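Local structure of MHC class I-like protein MILL2 (Mus musculus, 6A97) at residues K146-T151 / L173-L178; N102-E107 / Q138-F143. The protein binds heparan sulfate proteoglycans on the surface of fibroblasts and belongs to the MHC class I family. One frame throughout, in Å; residues are numbered along the deposited sequence.

Interaction 1. Residues K146-T151 / L173-L178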
loop_
_atom_site.group_PDB
_atom_site.type_symbol
_atom_site.label_atom_id
_atom_site.label_comp_id
_atom_site.label_asym_id
_atom_site.label_seq_id
_atom_site.Cartn_x
_atom_site.Cartn_y
_atom_site.Cartn_z
ATOM N N LYS A 146 28.794 -14.465 9.416
ATOM C CA LYS A 146 29.096 -15.233 10.620
ATOM C C LYS A 146 30.340 -16.097 10.435
ATOM O O LYS A 146 31.224 -16.129 11.292
ATOM C CB LYS A 146 27.904 -16.115 11.009
ATOM C CG LYS A 146 26.625 -15.345 11.296
ATOM C CD LYS A 146 26.759 -14.522 12.569
ATOM C CE LYS A 146 25.469 -13.792 12.897
ATOM N NZ LYS A 146 25.195 -12.708 11.909
ATOM N N THR A 147 30.402 -16.784 9.301
ATOM C CA THR A 147 31.441 -17.771 9.037
ATOM C C THR A 147 32.742 -17.133 8.528
ATOM O O THR A 147 33.832 -17.661 8.759
ATOM C CB THR A 147 30.921 -18.823 8.020
ATOM O OG1 THR A 147 29.960 -19.666 8.668
ATOM C CG2 THR A 147 32.039 -19.695 7.490
ATOM N N LEU A 148 32.612 -15.981 7.867
ATOM C CA LEU A 148 33.729 -15.287 7.212
ATOM C C LEU A 148 34.308 -16.116 6.070
ATOM O O LEU A 148 35.518 -16.132 5.849
ATOM C CB LEU A 148 34.836 -14.926 8.210
ATOM C CG LEU A 148 34.452 -14.007 9.370
ATOM C CD1 LEU A 148 35.690 -13.623 10.166
ATOM C CD2 LEU A 148 33.729 -12.767 8.861
ATOM N N THR A 149 33.432 -16.799 5.344
ATOM C CA THR A 149 33.833 -17.571 4.175
ATOM C C THR A 149 32.781 -17.396 3.084
ATOM O O THR A 149 31.639 -17.028 3.363
ATOM C CB THR A 149 34.009 -19.076 4.513
ATOM O OG1 THR A 149 34.670 -19.213 5.777
ATOM C CG2 THR A 149 34.824 -19.793 3.442
ATOM N N TRP A 150 33.166 -17.656 1.842
ATOM C CA TRP A 150 32.242 -17.557 0.723
ATOM C C TRP A 150 31.373 -18.803 0.554
ATOM O O TRP A 150 31.858 -19.938 0.578
ATOM C CB TRP A 150 33.016 -17.282 -0.561
ATOM C CG TRP A 150 33.556 -15.892 -0.620
ATOM C CD1 TRP A 150 34.803 -15.478 -0.242
ATOM C CD2 TRP A 150 32.864 -14.723 -1.073
ATOM N NE1 TRP A 150 34.932 -14.124 -0.444
ATOM C CE2 TRP A 150 33.756 -13.635 -0.950
ATOM C CE3 TRP A 150 31.579 -14.490 -1.577
ATOM C CZ2 TRP A 150 33.402 -12.333 -1.309
ATOM C CZ3 TRP A 150 31.229 -13.197 -1.936
ATOM C CH2 TRP A 150 32.138 -12.134 -1.802
ATOM N N THR A 151 30.080 -18.574 0.376
ATOM C CA THR A 151 29.139 -19.645 0.094
ATOM C C THR A 151 28.852 -19.716 -1.401
ATOM O O THR A 151 28.556 -18.697 -2.025
ATOM C CB THR A 151 27.819 -19.441 0.859
ATOM O OG1 THR A 151 28.083 -19.400 2.266
ATOM C CG2 THR A 151 26.831 -20.566 0.558
ATOM N N LEU A 173 40.222 -9.072 3.722
ATOM C CA LEU A 173 39.986 -7.851 2.959
ATOM C C LEU A 173 38.499 -7.520 2.922
ATOM O O LEU A 173 38.105 -6.366 3.097
ATOM C CB LEU A 173 40.531 -7.981 1.536
ATOM C CG LEU A 173 42.046 -8.130 1.400
ATOM C CD1 LEU A 173 42.453 -8.115 -0.071
ATOM C CD2 LEU A 173 42.773 -7.037 2.185
ATOM N N VAL A 174 37.678 -8.541 2.693
ATOM C CA VAL A 174 36.231 -8.375 2.656
ATOM C C VAL A 174 35.714 -7.785 3.960
ATOM O O VAL A 174 34.947 -6.819 3.959
ATOM C CB VAL A 174 35.511 -9.721 2.391
ATOM C CG1 VAL A 174 34.006 -9.574 2.579
ATOM C CG2 VAL A 174 35.837 -10.237 0.994
ATOM N N LYS A 175 36.159 -8.357 5.076
ATOM C CA LYS A 175 35.612 -7.979 6.372
ATOM C C LYS A 175 36.019 -6.556 6.758
ATOM O O LYS A 175 35.219 -5.827 7.337
ATOM C CB LYS A 175 36.035 -8.984 7.456
ATOM C CG LYS A 175 37.056 -8.470 8.460
ATOM C CD LYS A 175 37.209 -9.422 9.637
ATOM C CE LYS A 175 35.932 -9.467 10.468
ATOM N NZ LYS A 175 36.051 -10.384 11.634
ATOM N N THR A 176 37.243 -6.147 6.427
ATOM C CA THR A 176 37.663 -4.786 6.746
ATOM C C THR A 176 36.823 -3.799 5.946
ATOM O O THR A 176 36.342 -2.801 6.484
ATOM C CB THR A 176 39.160 -4.539 6.458
ATOM O OG1 THR A 176 39.424 -4.731 5.063
ATOM C CG2 THR A 176 40.035 -5.471 7.287
ATOM N N PHE A 177 36.621 -4.098 4.668
ATOM C CA PHE A 177 35.813 -3.226 3.822
ATOM C C PHE A 177 34.367 -3.130 4.312
ATOM O O PHE A 177 33.813 -2.036 4.399
ATOM C CB PHE A 177 35.834 -3.697 2.369
ATOM C CG PHE A 177 35.174 -2.737 1.422
ATOM C CD1 PHE A 177 35.883 -1.673 0.892
ATOM C CD2 PHE A 177 33.840 -2.885 1.079
ATOM C CE1 PHE A 177 35.275 -0.777 0.027
ATOM C CE2 PHE A 177 33.229 -1.994 0.217
ATOM C CZ PHE A 177 33.948 -0.940 -0.312
ATOM N N LEU A 178 33.761 -4.267 4.639
ATOM C CA LEU A 178 32.358 -4.264 5.050
ATOM C C LEU A 178 32.144 -3.753 6.472
ATOM O O LEU A 178 31.121 -3.133 6.759
ATOM C CB LEU A 178 31.756 -5.666 4.925
ATOM C CG LEU A 178 31.615 -6.244 3.517
ATOM C CD1 LEU A 178 30.935 -7.600 3.582
ATOM C CD2 LEU A 178 30.833 -5.290 2.620
#
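In the alpha-2 half of the MHC class I platform, W150 of the edge strand 149-152 and L148 of the residues leading into it meet V174 and K175 on the long helix 171-193 that packs against the sheet. The backbones stay well apart, with L148 CA and K175 CA 7.6 Å from each other, and the side chains span the interval in two separate touches. In the more exposed one, CD1 of L148 lies 3.6 Å from NZ of K175. L148 has backbone angles of the left-handed region, and its side chain reaches across to the lysine from this turn. K175 starts from an unusual torsion, chi1 109°, well away from a staggered position, and bends again at chi3 (-67°), which brings NZ up to CD1, the two side chains crossing at an angle. In the second, buried touch, the six-membered part of the W150 indole approaches V174, CZ2 standing 4.0 Å from CG2, with the methyl oblique to the ring. W131 and F143 make edge-to-face contacts with the same indole, and its NE1 donates to the carbonyl of P169, so that the buried N-H is satisfied and the ring's rotation restrained. V174 also packs on P169 and F143. Within the helix, T176 OG1 and F177 N both bond to L173 O. The contact buries 153 Å² in total, and its two halves differ in character: the valine and tryptophan form a small apolar patch between helix and sheet edge, held by dispersion forces, whereas at K175 a methyl lies against the ammonium end, a contact in which L148 offers NZ no acceptor; with both residues partly exposed, the charge is probably hydrated.

Interaction 2. Residues N102-E107 / Q138-F143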
loop_
_atom_site.group_PDB
_atom_site.type_symbol
_atom_site.label_atom_id
_atom_site.label_comp_id
_atom_site.label_asym_id
_atom_site.label_seq_id
_atom_site.Cartn_x
_atom_site.Cartn_y
_atom_site.Cartn_z
ATOM N N ASN A 102 39.462 -12.990 -13.476
ATOM C CA ASN A 102 40.399 -13.745 -14.308
ATOM C C ASN A 102 39.858 -15.122 -14.697
ATOM O O ASN A 102 39.960 -15.537 -15.848
ATOM C CB ASN A 102 41.740 -13.894 -13.595
ATOM C CG ASN A 102 42.574 -12.627 -13.659
ATOM O OD1 ASN A 102 42.560 -11.917 -14.664
ATOM N ND2 ASN A 102 43.300 -12.335 -12.585
ATOM N N GLN A 103 39.264 -15.821 -13.733
ATOM C CA GLN A 103 38.759 -17.173 -13.965
ATOM C C GLN A 103 37.529 -17.176 -14.865
ATOM O O GLN A 103 37.406 -18.035 -15.732
ATOM C CB GLN A 103 38.437 -17.867 -12.634
ATOM C CG GLN A 103 39.648 -18.102 -11.737
ATOM C CD GLN A 103 40.728 -18.954 -12.406
ATOM O OE1 GLN A 103 40.433 -19.954 -13.072
ATOM N NE2 GLN A 103 41.987 -18.548 -12.238
ATOM N N LYS A 104 36.636 -16.208 -14.674
ATOM C CA LYS A 104 35.448 -16.106 -15.516
ATOM C C LYS A 104 35.784 -15.594 -16.914
ATOM O O LYS A 104 35.073 -15.880 -17.881
ATOM C CB LYS A 104 34.397 -15.201 -14.868
ATOM C CG LYS A 104 33.668 -15.845 -13.692
ATOM C CD LYS A 104 33.060 -17.189 -14.092
ATOM C CE LYS A 104 32.135 -17.726 -13.006
ATOM N NZ LYS A 104 31.717 -19.135 -13.269
ATOM N N SER A 105 36.871 -14.839 -17.023
ATOM C CA SER A 105 37.296 -14.314 -18.318
ATOM C C SER A 105 37.744 -15.424 -19.262
ATOM O O SER A 105 37.857 -15.214 -20.468
ATOM C CB SER A 105 38.424 -13.300 -18.140
ATOM O OG SER A 105 37.955 -12.138 -17.478
ATOM N N GLN A 106 37.996 -16.606 -18.710
ATOM C CA GLN A 106 38.432 -17.745 -19.510
ATOM C C GLN A 106 37.263 -18.426 -20.216
ATOM O O GLN A 106 37.463 -19.170 -21.177
ATOM C CB GLN A 106 39.168 -18.760 -18.635
ATOM C CG GLN A 106 40.462 -18.237 -18.035
ATOM C CD GLN A 106 41.339 -19.348 -17.488
ATOM O OE1 GLN A 106 41.270 -20.490 -17.944
ATOM N NE2 GLN A 106 42.167 -19.019 -16.503
ATOM N N GLU A 107 36.048 -18.168 -19.735
ATOM C CA GLU A 107 34.852 -18.809 -20.279
ATOM C C GLU A 107 34.582 -18.393 -21.724
ATOM O O GLU A 107 34.726 -17.226 -22.090
ATOM C CB GLU A 107 33.624 -18.489 -19.419
ATOM C CG GLU A 107 33.664 -19.053 -18.005
ATOM C CD GLU A 107 33.752 -20.570 -17.972
ATOM O OE1 GLU A 107 33.186 -21.220 -18.877
ATOM O OE2 GLU A 107 34.369 -21.113 -17.031
ATOM N N GLN A 138 22.187 -15.215 -12.350
ATOM C CA GLN A 138 21.838 -16.125 -11.256
ATOM C C GLN A 138 22.752 -15.902 -10.055
ATOM O O GLN A 138 23.893 -15.471 -10.219
ATOM C CB GLN A 138 21.929 -17.582 -11.716
ATOM C CG GLN A 138 21.034 -17.922 -12.898
ATOM C CD GLN A 138 19.556 -17.757 -12.581
ATOM O OE1 GLN A 138 19.102 -18.065 -11.475
ATOM N NE2 GLN A 138 18.797 -17.265 -13.553
ATOM N N ASN A 139 22.246 -16.179 -8.855
ATOM C CA ASN A 139 23.083 -16.219 -7.658
ATOM C C ASN A 139 24.335 -17.042 -7.915
ATOM O O ASN A 139 24.279 -18.075 -8.580
ATOM C CB ASN A 139 22.319 -16.803 -6.464
ATOM C CG ASN A 139 21.169 -15.927 -6.025
ATOM O OD1 ASN A 139 21.094 -14.755 -6.387
ATOM N ND2 ASN A 139 20.269 -16.488 -5.230
ATOM N N PHE A 140 25.461 -16.572 -7.394
ATOM C CA PHE A 140 26.761 -17.180 -7.665
ATOM C C PHE A 140 27.467 -17.439 -6.339
ATOM O O PHE A 140 27.585 -18.583 -5.904
ATOM C CB PHE A 140 27.593 -16.266 -8.577
ATOM C CG PHE A 140 29.002 -16.746 -8.831
ATOM C CD1 PHE A 140 29.328 -18.094 -8.773
ATOM C CD2 PHE A 140 30.006 -15.834 -9.137
ATOM C CE1 PHE A 140 30.624 -18.521 -9.009
ATOM C CE2 PHE A 140 31.305 -16.259 -9.379
ATOM C CZ PHE A 140 31.613 -17.603 -9.311
ATOM N N LEU A 141 27.914 -16.369 -5.690
ATOM C CA LEU A 141 28.547 -16.482 -4.382
ATOM C C LEU A 141 27.899 -15.545 -3.371
ATOM O O LEU A 141 27.295 -14.536 -3.736
ATOM C CB LEU A 141 30.047 -16.187 -4.479
ATOM C CG LEU A 141 30.872 -17.006 -5.477
ATOM C CD1 LEU A 141 32.328 -16.571 -5.453
ATOM C CD2 LEU A 141 30.760 -18.504 -5.195
ATOM N N THR A 142 28.031 -15.884 -2.096
ATOM C CA THR A 142 27.542 -15.039 -1.017
ATOM C C THR A 142 28.519 -15.105 0.144
ATOM O O THR A 142 28.905 -16.195 0.571
ATOM C CB THR A 142 26.141 -15.469 -0.536
ATOM O OG1 THR A 142 25.179 -15.225 -1.569
ATOM C CG2 THR A 142 25.742 -14.701 0.726
ATOM N N PHE A 143 28.930 -13.951 0.656
ATOM C CA PHE A 143 29.865 -13.939 1.771
ATOM C C PHE A 143 29.121 -14.122 3.090
ATOM O O PHE A 143 28.224 -13.349 3.425
ATOM C CB PHE A 143 30.684 -12.646 1.792
ATOM C CG PHE A 143 31.774 -12.645 2.825
ATOM C CD1 PHE A 143 32.937 -13.372 2.623
ATOM C CD2 PHE A 143 31.633 -11.929 4.003
ATOM C CE1 PHE A 143 33.939 -13.385 3.573
ATOM C CE2 PHE A 143 32.635 -11.933 4.958
ATOM C CZ PHE A 143 33.788 -12.662 4.742
#
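CG of F140 is anti to the backbone N (chi1 175°), which carries the ring out from strand 138-144 towards the helical layer, where K104 reaches back to it by way of a bend at chi2 (-54°). The two belong to the MHC class I platform: K104 belongs to helix 98-104 in the alpha-1 region, F140 to an alpha-2 strand in the eight-stranded sheet. Their CA atoms are 11.8 Å apart, and the side chains come from opposite directions to close the distance. CE of K104 is the touching atom, 3.7 Å from CZ and 4.0 Å from CE2 of F140, and it approaches the far end of the ring obliquely. The methylene next to the charged nitrogen thus packs on the aromatic carbons, a van der Waals contact that buries 72 Å² over both segments. The charge itself has a different aromatic partner, Y135, with which K104 forms a cation-pi pair. W164, from helix 158-167, touches K104 as well and meets the F140 ring edge-to-face, so that helices and sheet converge on this one phenylalanine. A type I turn from K104 to E107 is closed by a bond of 3.1 Å from E107 N to K104 O. On the strand side the backbone is irregular too: F140 and L141 form a classic beta bulge opposite L133, so that both residues face L133, and both side chains pack on it. At N139, next to the bulge, OD1 hydrogen-bonds to an aromatic side chain of another protein chain. One face of the F140 ring is covered from within its own strand, by CG of L141 3.6 Å above the ring plane and over its centre.

Overall arrangement
The centres of interactions 1 and 2 lie about 17 Å apart, and the two are joined through neighbouring strands of one antiparallel sheet, 138-144 and 149-152. T151 N and T142 O, 2.7 Å apart, form a probable hydrogen bond between these strands. Packing accompanies it: CE3 of W150 rests 3.5 Å from N of F143, and CA of L148 is 3.6 Å from CZ of F143. Along the chain interaction 2 closes before interaction 1 opens. Together they tie this end of the platform to helical elements of both halves, helix 98-104 of alpha-1 in interaction 2 and helix 171-193 of alpha-2 in interaction 1.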